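Local coordinates for pyrroline-5-carboxylate reductase catalytic N-terminal domain-containing protein (Sinorhizobium meliloti, PDB 4HUJ) that is of uncharacterised function but probably binds a dinucleotide cofactor such as NAD(P) and may act as an oxidoreductase, at residues V168-G173 / A192-G197; N149-A154 / A214-K219; D78-D83 / S102-Q107. All blocks are in the same frame, centred on the assembly; numbering follows the deposited sequence.

In the fold
Contacts 2 and 3 lie on opposite sides of the chain's centre. Contact 3 comes first in sequence and closes before the others open; it sits where the parallel strands 84-88 and 108-111 begin, in the part that looks like a Rossmann-type dinucleotide-binding fold. Contact 2 then spans a long stretch of chain, and contact 1 forms within that span. These two touch: their centres are 12 Å apart, and strand 166-173 of contact 1 is the antiparallel neighbour of strand 218-219 of contact 2. Contact 3 is about 23 Å from contact 1 and 28 Å from contact 2, centre to centre. One mixed sheet thus joins the probable cofactor-binding part to the region of antiparallel pairings built by contacts 1 and 2.

Contact 1: residues V168-G173 / A192-G197; sequences VLFLSG and APVDLG
Gly-173 N donates to Gly-197 O at 2.8 Å, in the plane of that carbonyl, and continues the pairing of the two segments past their parallel bridges. Before it, four more backbone bonds alternate along the ladder: Leu-169 N to Ala-192 O, Val-194 N to Leu-169 O, Leu-171 N to Val-194 O, and Leu-196 N to Leu-171 O, the last at 2.9 Å and nearly along the C=O axis. Asp-195 OD1 accepts the N-H of Gly-197 at 2.9 Å, an Asx turn in which the N-H approaches from above the carboxylate plane. On one face, Phe-170 and Val-194 lie side by side, with CD1 of the ring 3.6 Å from Val-194 CB, while Leu-196 brings CD2 to within 3.7 Å of Phe-170 CD1. Val-168 CG1, anti to its own nitrogen (chi1 171°), lies over the centre of the Phe-170 ring and also meets Val-194 CG2 at 3.8 Å. The other face carries Leu-171, whose CD2 leans across to Pro-193 CB at 3.8 Å; helix 176-188 packs on Pro-193 and Leu-169. Ser-172 OG turns elsewhere, to Gln-206 and Ser-202. Strand 166-173, helix 176-188 and strand 192-195 together make a beta-alpha-beta unit.

Contact 2: residues N149-A154 / A214-K219; sequences NTLPAA and ALNLLK
Thr-150 and Ala-214 tie together two loops, one entering helix 153-156 with Pro-152 at its N-cap, the other running into the short strand 218-219, which pairs antiparallel with strand 166-173 of the mixed sheet. A single hydrogen bond crosses between them. Ala-214 N donates to Thr-150 O at 2.7 Å, with the donor in the carbonyl plane and an N-H...O angle of 149°. Ala-214 has left-handed backbone angles (phi 68°); its methyl group points away from the partner loop, and the joining is done by the main chain. The remaining contacts are van der Waals. Pro-152 CD lies 4.4 Å from Ala-214 CA, a loose contact. Leu-151 reaches further along the second loop: its CG is anti to the carbonyl carbon, and while CD1 carries the chain on extended (chi2 -178°), the other branch, CD2, comes 3.7 Å from Leu-215 O. The same leucine also packs on Arg-167 and Leu-169 of strand 166-173, and thus the loop before the helix rests on the sheet as well as on the C-terminal segment. The Asn-216 side chain crosses that of Leu-151 at a slant, putting OD1 3.6 Å from Leu-151 CD2, a polar atom against a methyl group.

Contact 3: residues D78-D83 / S102-Q107; sequences DALQAD and SDWGGQ
The indole of Trp-104 brings the far corner of its six-membered ring up to Leu-80: CZ3 lies 3.6 Å from Leu-80 O, which approaches the ring at a slant, and CH2 lies 3.9 Å from Leu-80 CD2. Val-139, Ala-142 and Val-85 pack on the same indole from elsewhere in the chain. Trp-104 CG stands anti to the carbonyl carbon (chi1 -75°), and this carries the ring across toward the type I turn of Ala-79 to Ala-82. The second flat group, the amide of Gln-107, ends an extended side chain and sits beside the carbonyl oxygens of Leu-80 and Ala-82; CG on the way there is 3.6 Å from Ala-82 O. Both segments lead into neighbouring parallel strands, 84-88 and 108-111, of what appears to be a Rossmann-type sheet, and Asp-83 already bonds through its backbone to Ile-108. A leucine in place of Gln-107 would probably leave the carbonyls of Leu-80 and Ala-82 facing methyl groups, without the polar amide now beside them. Trp-104 to Gln-107 form a type II turn, and Asp-103 OD1 accepts from Gly-105 N at 2.9 Å in an Asx turn that overlaps its start. One water joins the segments, donating to Asp-83 O at 2.8 Å and to Gly-106 O at 3.0 Å.

Contact 1: residues V168-G173 / A192-G197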
ATOM      1  N   VAL A 168       5.559 -13.923  -0.382  1.00 13.33           N
ATOM      2  CA  VAL A 168       4.124 -13.834  -0.619  1.00 12.42           C
ATOM      3  C   VAL A 168       3.533 -12.553  -0.046  1.00 12.04           C
ATOM      4  O   VAL A 168       3.772 -12.213   1.121  1.00 11.52           O
ATOM      5  CB  VAL A 168       3.371 -15.056  -0.030  1.00 12.34           C
ATOM      6  CG1 VAL A 168       1.848 -14.859  -0.087  1.00 12.04           C
ATOM      7  CG2 VAL A 168       3.775 -16.323  -0.770  1.00 12.51           C
ATOM      8  N   LEU A 169       2.763 -11.863  -0.883  1.00 11.22           N
ATOM      9  CA  LEU A 169       1.923 -10.754  -0.439  1.00 11.25           C
ATOM     10  C   LEU A 169       0.468 -11.096  -0.706  1.00 10.81           C
ATOM     11  O   LEU A 169       0.038 -11.191  -1.862  1.00 11.03           O
ATOM     12  CB  LEU A 169       2.302  -9.442  -1.139  1.00 11.41           C
ATOM     13  CG  LEU A 169       3.513  -8.688  -0.582  1.00 11.73           C
ATOM     14  CD1 LEU A 169       3.846  -7.490  -1.459  1.00 12.30           C
ATOM     15  CD2 LEU A 169       3.287  -8.241   0.863  1.00 13.89           C
ATOM     16  N   PHE A 170      -0.289 -11.304   0.365  1.00 10.48           N
ATOM     17  CA  PHE A 170      -1.736 -11.468   0.254  1.00 10.40           C
ATOM     18  C   PHE A 170      -2.417 -10.140  -0.089  1.00 10.41           C
ATOM     19  O   PHE A 170      -1.972  -9.068   0.329  1.00 11.34           O
ATOM     20  CB  PHE A 170      -2.319 -12.057   1.548  1.00 10.27           C
ATOM     21  CG  PHE A 170      -1.835 -13.447   1.848  1.00 10.36           C
ATOM     22  CD1 PHE A 170      -2.325 -14.537   1.129  1.00 10.60           C
ATOM     23  CD2 PHE A 170      -0.871 -13.668   2.833  1.00 11.56           C
ATOM     24  CE1 PHE A 170      -1.873 -15.832   1.393  1.00 11.44           C
ATOM     25  CE2 PHE A 170      -0.408 -14.963   3.111  1.00 11.89           C
ATOM     26  CZ  PHE A 170      -0.915 -16.047   2.393  1.00 12.34           C
ATOM     27  N   LEU A 171      -3.485 -10.214  -0.878  1.00 10.12           N
ATOM     28  CA  LEU A 171      -4.313  -9.036  -1.163  1.00 10.03           C
ATOM     29  C   LEU A 171      -5.775  -9.441  -1.208  1.00  9.76           C
ATOM     30  O   LEU A 171      -6.095 -10.625  -1.295  1.00  9.90           O
ATOM     31  CB  LEU A 171      -3.903  -8.350  -2.476  1.00 10.01           C
ATOM     32  CG  LEU A 171      -4.234  -9.075  -3.789  1.00  9.99           C
ATOM     33  CD1 LEU A 171      -4.510  -8.073  -4.892  1.00 13.29           C
ATOM     34  CD2 LEU A 171      -3.100 -10.021  -4.190  1.00 12.47           C
ATOM     35  N   SER A 172      -6.658  -8.451  -1.130  1.00  9.78           N
ATOM     36  CA  SER A 172      -8.088  -8.697  -1.163  1.00  9.84           C
ATOM     37  C   SER A 172      -8.800  -7.398  -1.509  1.00 10.33           C
ATOM     38  O   SER A 172      -8.196  -6.324  -1.495  1.00 10.12           O
ATOM     39  CB  SER A 172      -8.591  -9.243   0.177  1.00 10.02           C
ATOM     40  OG  SER A 172      -8.169  -8.427   1.259  1.00  9.80           O
ATOM     41  N   GLY A 173     -10.081  -7.500  -1.823  1.00 10.86           N
ATOM     42  CA  GLY A 173     -10.836  -6.338  -2.277  1.00 11.82           C
ATOM     43  C   GLY A 173     -12.077  -6.758  -3.037  1.00 12.78           C
ATOM     44  O   GLY A 173     -12.151  -7.872  -3.569  1.00 12.69           O
ATOM     45  N   ALA A 192       5.071 -12.609  -4.830  1.00 13.73           N
ATOM     46  CA  ALA A 192       4.026 -13.505  -5.304  1.00 13.83           C
ATOM     47  C   ALA A 192       2.686 -13.045  -4.727  1.00 13.53           C
ATOM     48  O   ALA A 192       2.478 -13.143  -3.516  1.00 13.49           O
ATOM     49  CB  ALA A 192       4.323 -14.921  -4.875  1.00 14.02           C
ATOM     50  N   PRO A 193       1.784 -12.528  -5.582  1.00 13.52           N
ATOM     51  CA  PRO A 193       0.483 -12.111  -5.079  1.00 13.14           C
ATOM     52  C   PRO A 193      -0.415 -13.319  -4.837  1.00 13.29           C
ATOM     53  O   PRO A 193      -0.402 -14.282  -5.620  1.00 13.17           O
ATOM     54  CB  PRO A 193      -0.070 -11.232  -6.205  1.00 13.53           C
ATOM     55  CG  PRO A 193       0.550 -11.773  -7.442  1.00 13.05           C
ATOM     56  CD  PRO A 193       1.915 -12.293  -7.036  1.00 13.47           C
ATOM     57  N   VAL A 194      -1.154 -13.292  -3.731  1.00 12.81           N
ATOM     58  CA  VAL A 194      -2.221 -14.261  -3.512  1.00 12.79           C
ATOM     59  C   VAL A 194      -3.487 -13.484  -3.189  1.00 12.65           C
ATOM     60  O   VAL A 194      -3.600 -12.888  -2.117  1.00 12.54           O
ATOM     61  CB  VAL A 194      -1.907 -15.281  -2.385  1.00 12.83           C
ATOM     62  CG1 VAL A 194      -3.086 -16.233  -2.196  1.00 13.11           C
ATOM     63  CG2 VAL A 194      -0.631 -16.082  -2.701  1.00 13.25           C
ATOM     64  N   ASP A 195      -4.427 -13.494  -4.131  1.00 12.57           N
ATOM     65  CA  ASP A 195      -5.699 -12.790  -3.990  1.00 12.71           C
ATOM     66  C   ASP A 195      -6.709 -13.652  -3.228  1.00 12.25           C
ATOM     67  O   ASP A 195      -7.206 -14.658  -3.753  1.00 12.55           O
ATOM     68  CB  ASP A 195      -6.225 -12.415  -5.383  1.00 13.05           C
ATOM     69  CG  ASP A 195      -7.509 -11.605  -5.347  1.00 14.30           C
ATOM     70  OD1 ASP A 195      -8.114 -11.422  -4.266  1.00 15.06           O
ATOM     71  OD2 ASP A 195      -7.928 -11.150  -6.432  1.00 15.37           O
ATOM     72  N   LEU A 196      -7.007 -13.246  -1.997  1.00 11.58           N
ATOM     73  CA  LEU A 196      -7.881 -13.999  -1.097  1.00 11.24           C
ATOM     74  C   LEU A 196      -9.360 -13.807  -1.392  1.00 11.39           C
ATOM     75  O   LEU A 196     -10.199 -14.514  -0.831  1.00 12.06           O
ATOM     76  CB  LEU A 196      -7.612 -13.609   0.360  1.00 11.34           C
ATOM     77  CG  LEU A 196      -6.208 -13.895   0.908  1.00 10.49           C
ATOM     78  CD1 LEU A 196      -6.001 -13.168   2.231  1.00  9.99           C
ATOM     79  CD2 LEU A 196      -5.957 -15.394   1.068  1.00 10.76           C
ATOM     80  N   GLY A 197      -9.676 -12.848  -2.255  1.00 11.33           N
ATOM     81  CA  GLY A 197     -11.058 -12.542  -2.598  1.00 11.37           C
ATOM     82  C   GLY A 197     -11.536 -11.215  -2.025  1.00 11.25           C
ATOM     83  O   GLY A 197     -10.776 -10.251  -1.966  1.00 11.18           O
TER

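Contact 2: residues N149-A154 / A214-K219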
ATOM      1  N   ASN A 149      -0.138  -4.696   3.978  1.00 10.71           N
ATOM      2  CA  ASN A 149      -0.298  -4.550   5.428  1.00 10.66           C
ATOM      3  C   ASN A 149       0.251  -5.748   6.210  1.00 11.08           C
ATOM      4  O   ASN A 149       0.301  -5.731   7.439  1.00 10.70           O
ATOM      5  CB  ASN A 149      -1.780  -4.381   5.774  1.00 10.29           C
ATOM      6  CG  ASN A 149      -2.556  -5.678   5.624  1.00  9.81           C
ATOM      7  OD1 ASN A 149      -2.700  -6.196   4.519  1.00 11.40           O
ATOM      8  ND2 ASN A 149      -3.045  -6.217   6.740  1.00  9.31           N
ATOM      9  N   THR A 150       0.656  -6.792   5.493  1.00 10.88           N
ATOM     10  CA  THR A 150       0.893  -8.082   6.128  1.00 11.40           C
ATOM     11  C   THR A 150       2.322  -8.301   6.601  1.00 12.14           C
ATOM     12  O   THR A 150       2.559  -9.120   7.487  1.00 12.67           O
ATOM     13  CB  THR A 150       0.503  -9.225   5.192  1.00 11.21           C
ATOM     14  OG1 THR A 150       1.071  -8.972   3.901  1.00 10.83           O
ATOM     15  CG2 THR A 150      -1.022  -9.300   5.068  1.00 10.71           C
ATOM     16  N   LEU A 151       3.273  -7.594   6.005  1.00 12.89           N
ATOM     17  CA  LEU A 151       4.670  -7.841   6.321  1.00 13.87           C
ATOM     18  C   LEU A 151       5.318  -6.686   7.073  1.00 14.35           C
ATOM     19  O   LEU A 151       5.046  -5.523   6.775  1.00 14.40           O
ATOM     20  CB  LEU A 151       5.456  -8.146   5.041  1.00 13.86           C
ATOM     21  CG  LEU A 151       5.030  -9.381   4.242  1.00 14.52           C
ATOM     22  CD1 LEU A 151       5.940  -9.536   3.044  1.00 15.24           C
ATOM     23  CD2 LEU A 151       5.055 -10.642   5.111  1.00 15.38           C
ATOM     24  N   PRO A 152       6.196  -7.013   8.040  1.00 15.08           N
ATOM     25  CA  PRO A 152       7.051  -6.005   8.638  1.00 15.73           C
ATOM     26  C   PRO A 152       7.882  -5.324   7.553  1.00 15.70           C
ATOM     27  O   PRO A 152       8.267  -5.972   6.582  1.00 15.39           O
ATOM     28  CB  PRO A 152       7.979  -6.819   9.554  1.00 15.87           C
ATOM     29  CG  PRO A 152       7.302  -8.108   9.756  1.00 16.82           C
ATOM     30  CD  PRO A 152       6.498  -8.368   8.538  1.00 14.86           C
ATOM     31  N   ALA A 153       8.155  -4.035   7.736  1.00 15.83           N
ATOM     32  CA  ALA A 153       8.957  -3.263   6.797  1.00 16.31           C
ATOM     33  C   ALA A 153      10.297  -3.922   6.465  1.00 16.34           C
ATOM     34  O   ALA A 153      10.724  -3.903   5.312  1.00 16.23           O
ATOM     35  CB  ALA A 153       9.159  -1.855   7.317  1.00 16.49           C
ATOM     36  N   ALA A 154      10.949  -4.523   7.462  1.00 16.33           N
ATOM     37  CA  ALA A 154      12.259  -5.147   7.236  1.00 16.29           C
ATOM     38  C   ALA A 154      12.164  -6.337   6.280  1.00 16.41           C
ATOM     39  O   ALA A 154      13.106  -6.617   5.531  1.00 16.49           O
ATOM     40  CB  ALA A 154      12.896  -5.565   8.557  1.00 17.00           C
ATOM     41  N   ALA A 214       1.934 -10.884   9.389  1.00 12.95           N
ATOM     42  CA  ALA A 214       3.284 -11.125   9.903  1.00 13.88           C
ATOM     43  C   ALA A 214       3.747 -12.559   9.670  1.00 14.33           C
ATOM     44  O   ALA A 214       4.617 -13.072  10.382  1.00 15.80           O
ATOM     45  CB  ALA A 214       3.391 -10.732  11.381  1.00 14.38           C
ATOM     46  N   LEU A 215       3.162 -13.202   8.665  1.00 13.96           N
ATOM     47  CA  LEU A 215       3.514 -14.568   8.322  1.00 13.89           C
ATOM     48  C   LEU A 215       4.379 -14.538   7.068  1.00 13.56           C
ATOM     49  O   LEU A 215       3.939 -14.068   6.015  1.00 13.40           O
ATOM     50  CB  LEU A 215       2.248 -15.406   8.108  1.00 13.69           C
ATOM     51  CG  LEU A 215       2.391 -16.903   7.804  1.00 14.20           C
ATOM     52  CD1 LEU A 215       2.923 -17.663   9.015  1.00 13.95           C
ATOM     53  CD2 LEU A 215       1.038 -17.462   7.384  1.00 14.24           C
ATOM     54  N   ASN A 216       5.617 -15.013   7.196  1.00 13.62           N
ATOM     55  CA  ASN A 216       6.541 -15.040   6.066  1.00 14.11           C
ATOM     56  C   ASN A 216       6.440 -16.343   5.287  1.00 13.92           C
ATOM     57  O   ASN A 216       6.839 -17.411   5.776  1.00 13.54           O
ATOM     58  CB  ASN A 216       7.984 -14.819   6.529  1.00 14.58           C
ATOM     59  CG  ASN A 216       8.186 -13.483   7.210  1.00 16.78           C
ATOM     60  OD1 ASN A 216       7.458 -12.524   6.961  1.00 17.82           O
ATOM     61  ND2 ASN A 216       9.201 -13.411   8.072  1.00 18.87           N
ATOM     62  N   LEU A 217       5.893 -16.242   4.079  1.00 13.51           N
ATOM     63  CA  LEU A 217       5.769 -17.383   3.183  1.00 13.51           C
ATOM     64  C   LEU A 217       6.424 -17.116   1.835  1.00 13.70           C
ATOM     65  O   LEU A 217       6.598 -15.961   1.430  1.00 13.32           O
ATOM     66  CB  LEU A 217       4.296 -17.741   2.971  1.00 13.49           C
ATOM     67  CG  LEU A 217       3.421 -17.994   4.200  1.00 13.28           C
ATOM     68  CD1 LEU A 217       1.986 -18.224   3.744  1.00 13.24           C
ATOM     69  CD2 LEU A 217       3.942 -19.182   5.009  1.00 13.68           C
ATOM     70  N   LEU A 218       6.774 -18.203   1.148  1.00 14.19           N
ATOM     71  CA  LEU A 218       7.297 -18.144  -0.214  1.00 15.08           C
ATOM     72  C   LEU A 218       6.416 -18.958  -1.146  1.00 15.49           C
ATOM     73  O   LEU A 218       5.828 -19.963  -0.733  1.00 15.60           O
ATOM     74  CB  LEU A 218       8.718 -18.720  -0.274  1.00 15.14           C
ATOM     75  CG  LEU A 218       9.802 -18.084   0.592  1.00 15.68           C
ATOM     76  CD1 LEU A 218      11.037 -18.975   0.541  1.00 17.19           C
ATOM     77  CD2 LEU A 218      10.125 -16.666   0.122  1.00 16.11           C
ATOM     78  N   LYS A 219       6.322 -18.525  -2.398  1.00 16.34           N
ATOM     79  CA  LYS A 219       5.678 -19.333  -3.433  1.00 17.62           C
ATOM     80  C   LYS A 219       6.792 -19.881  -4.310  1.00 18.61           C
ATOM     81  O   LYS A 219       7.517 -19.106  -4.943  1.00 18.72           O
ATOM     82  CB  LYS A 219       4.686 -18.511  -4.264  1.00 17.69           C
ATOM     83  CG  LYS A 219       3.860 -19.358  -5.237  1.00 18.82           C
ATOM     84  CD  LYS A 219       2.933 -18.518  -6.113  1.00 21.95           C
ATOM     85  CE  LYS A 219       2.047 -19.422  -6.975  1.00 23.62           C
ATOM     86  NZ  LYS A 219       1.184 -18.637  -7.905  1.00 26.71           N
TER

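Contact 3: residues D78-D83 / S102-Q107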
ATOM      1  N   ASP A  78      -0.589  16.337  -5.367  1.00 26.27           N
ATOM      2  CA  ASP A  78      -0.218  15.745  -6.643  1.00 25.83           C
ATOM      3  C   ASP A  78      -0.205  14.215  -6.579  1.00 24.75           C
ATOM      4  O   ASP A  78      -0.735  13.554  -7.471  1.00 24.60           O
ATOM      5  CB  ASP A  78       1.130  16.299  -7.119  1.00 26.53           C
ATOM      6  CG  ASP A  78       1.083  17.805  -7.375  1.00 28.38           C
ATOM      7  OD1 ASP A  78       0.047  18.300  -7.880  1.00 31.31           O
ATOM      8  OD2 ASP A  78       2.079  18.498  -7.073  1.00 30.53           O
ATOM      9  N   ALA A  79       0.387  13.666  -5.518  1.00 23.28           N
ATOM     10  CA  ALA A  79       0.449  12.216  -5.314  1.00 22.16           C
ATOM     11  C   ALA A  79      -0.924  11.562  -5.217  1.00 21.38           C
ATOM     12  O   ALA A  79      -1.119  10.450  -5.711  1.00 21.05           O
ATOM     13  CB  ALA A  79       1.280  11.882  -4.082  1.00 22.08           C
ATOM     14  N   LEU A  80      -1.869  12.258  -4.590  1.00 20.63           N
ATOM     15  CA  LEU A  80      -3.230  11.743  -4.408  1.00 20.21           C
ATOM     16  C   LEU A  80      -4.033  11.661  -5.712  1.00 20.05           C
ATOM     17  O   LEU A  80      -5.168  11.183  -5.715  1.00 20.07           O
ATOM     18  CB  LEU A  80      -3.987  12.573  -3.361  1.00 20.15           C
ATOM     19  CG  LEU A  80      -3.516  12.475  -1.907  1.00 19.60           C
ATOM     20  CD1 LEU A  80      -4.313  13.425  -1.016  1.00 19.54           C
ATOM     21  CD2 LEU A  80      -3.614  11.046  -1.396  1.00 19.88           C
ATOM     22  N   GLN A  81      -3.437  12.121  -6.811  1.00 20.19           N
ATOM     23  CA  GLN A  81      -4.086  12.078  -8.122  1.00 20.34           C
ATOM     24  C   GLN A  81      -3.700  10.852  -8.961  1.00 19.76           C
ATOM     25  O   GLN A  81      -4.246  10.646 -10.051  1.00 19.70           O
ATOM     26  CB  GLN A  81      -3.791  13.363  -8.905  1.00 20.73           C
ATOM     27  CG  GLN A  81      -4.452  14.609  -8.326  1.00 23.37           C
ATOM     28  CD  GLN A  81      -4.188  15.850  -9.161  1.00 27.02           C
ATOM     29  OE1 GLN A  81      -4.504  15.892 -10.351  1.00 28.85           O
ATOM     30  NE2 GLN A  81      -3.612  16.874  -8.535  1.00 28.26           N
ATOM     31  N   ALA A  82      -2.773  10.036  -8.455  1.00 18.61           N
ATOM     32  CA  ALA A  82      -2.267   8.876  -9.195  1.00 17.90           C
ATOM     33  C   ALA A  82      -3.312   7.792  -9.448  1.00 17.31           C
ATOM     34  O   ALA A  82      -4.336   7.720  -8.758  1.00 17.04           O
ATOM     35  CB  ALA A  82      -1.044   8.285  -8.496  1.00 17.85           C
ATOM     36  N   ASP A  83      -3.044   6.951 -10.446  1.00 16.78           N
ATOM     37  CA  ASP A  83      -3.940   5.853 -10.804  1.00 16.39           C
ATOM     38  C   ASP A  83      -4.096   4.896  -9.637  1.00 15.69           C
ATOM     39  O   ASP A  83      -5.198   4.407  -9.366  1.00 15.50           O
ATOM     40  CB  ASP A  83      -3.396   5.079 -12.007  1.00 16.53           C
ATOM     41  CG  ASP A  83      -3.392   5.898 -13.288  1.00 17.91           C
ATOM     42  OD1 ASP A  83      -4.194   6.850 -13.399  1.00 19.31           O
ATOM     43  OD2 ASP A  83      -2.589   5.570 -14.184  1.00 18.92           O
ATOM     44  N   SER A 102     -11.998  15.015  -3.300  1.00 32.72           N
ATOM     45  CA  SER A 102     -13.452  14.867  -3.241  1.00 32.82           C
ATOM     46  C   SER A 102     -13.987  13.726  -4.113  1.00 32.69           C
ATOM     47  O   SER A 102     -14.880  12.983  -3.687  1.00 33.02           O
ATOM     48  CB  SER A 102     -14.149  16.195  -3.576  1.00 32.87           C
ATOM     49  OG  SER A 102     -13.652  16.754  -4.780  1.00 33.40           O
ATOM     50  N   ASP A 103     -13.446  13.584  -5.321  1.00 32.27           N
ATOM     51  CA  ASP A 103     -13.860  12.495  -6.207  1.00 31.79           C
ATOM     52  C   ASP A 103     -12.691  11.575  -6.554  1.00 30.73           C
ATOM     53  O   ASP A 103     -11.682  12.001  -7.121  1.00 30.71           O
ATOM     54  CB  ASP A 103     -14.551  13.023  -7.472  1.00 32.22           C
ATOM     55  CG  ASP A 103     -15.496  11.998  -8.102  1.00 33.44           C
ATOM     56  OD1 ASP A 103     -15.189  10.784  -8.090  1.00 34.59           O
ATOM     57  OD2 ASP A 103     -16.558  12.408  -8.617  1.00 35.34           O
ATOM     58  N   TRP A 104     -12.848  10.306  -6.194  1.00 29.62           N
ATOM     59  CA  TRP A 104     -11.815   9.300  -6.398  1.00 28.14           C
ATOM     60  C   TRP A 104     -12.101   8.409  -7.604  1.00 27.66           C
ATOM     61  O   TRP A 104     -11.437   7.390  -7.804  1.00 27.37           O
ATOM     62  CB  TRP A 104     -11.678   8.449  -5.138  1.00 27.82           C
ATOM     63  CG  TRP A 104     -10.975   9.136  -4.012  1.00 26.91           C
ATOM     64  CD1 TRP A 104     -11.545   9.857  -3.001  1.00 26.18           C
ATOM     65  CD2 TRP A 104      -9.565   9.151  -3.771  1.00 25.47           C
ATOM     66  NE1 TRP A 104     -10.576  10.327  -2.149  1.00 26.10           N
ATOM     67  CE2 TRP A 104      -9.350   9.909  -2.597  1.00 25.39           C
ATOM     68  CE3 TRP A 104      -8.459   8.599  -4.434  1.00 24.35           C
ATOM     69  CZ2 TRP A 104      -8.075  10.128  -2.070  1.00 25.31           C
ATOM     70  CZ3 TRP A 104      -7.190   8.819  -3.911  1.00 24.83           C
ATOM     71  CH2 TRP A 104      -7.009   9.579  -2.741  1.00 24.48           C
ATOM     72  N   GLY A 105     -13.089   8.799  -8.407  1.00 27.00           N
ATOM     73  CA  GLY A 105     -13.459   8.047  -9.606  1.00 25.81           C
ATOM     74  C   GLY A 105     -12.280   7.696 -10.494  1.00 24.69           C
ATOM     75  O   GLY A 105     -11.429   8.544 -10.784  1.00 25.00           O
ATOM     76  N   GLY A 106     -12.218   6.430 -10.900  1.00 23.62           N
ATOM     77  CA  GLY A 106     -11.170   5.946 -11.795  1.00 22.06           C
ATOM     78  C   GLY A 106      -9.854   5.609 -11.115  1.00 20.82           C
ATOM     79  O   GLY A 106      -8.893   5.195 -11.772  1.00 21.13           O
ATOM     80  N   GLN A 107      -9.801   5.786  -9.799  1.00 19.46           N
ATOM     81  CA  GLN A 107      -8.575   5.526  -9.052  1.00 17.82           C
ATOM     82  C   GLN A 107      -8.696   4.275  -8.196  1.00 16.94           C
ATOM     83  O   GLN A 107      -9.795   3.888  -7.789  1.00 17.07           O
ATOM     84  CB  GLN A 107      -8.211   6.717  -8.161  1.00 17.88           C
ATOM     85  CG  GLN A 107      -7.948   8.011  -8.910  1.00 17.27           C
ATOM     86  CD  GLN A 107      -7.568   9.140  -7.975  1.00 17.10           C
ATOM     87  OE1 GLN A 107      -6.423   9.234  -7.526  1.00 18.62           O
ATOM     88  NE2 GLN A 107      -8.525  10.004  -7.677  1.00 15.72           N
TER
HETATM   89  O   HOH W   1      -6.640   3.241 -11.468  1.00 23.97           O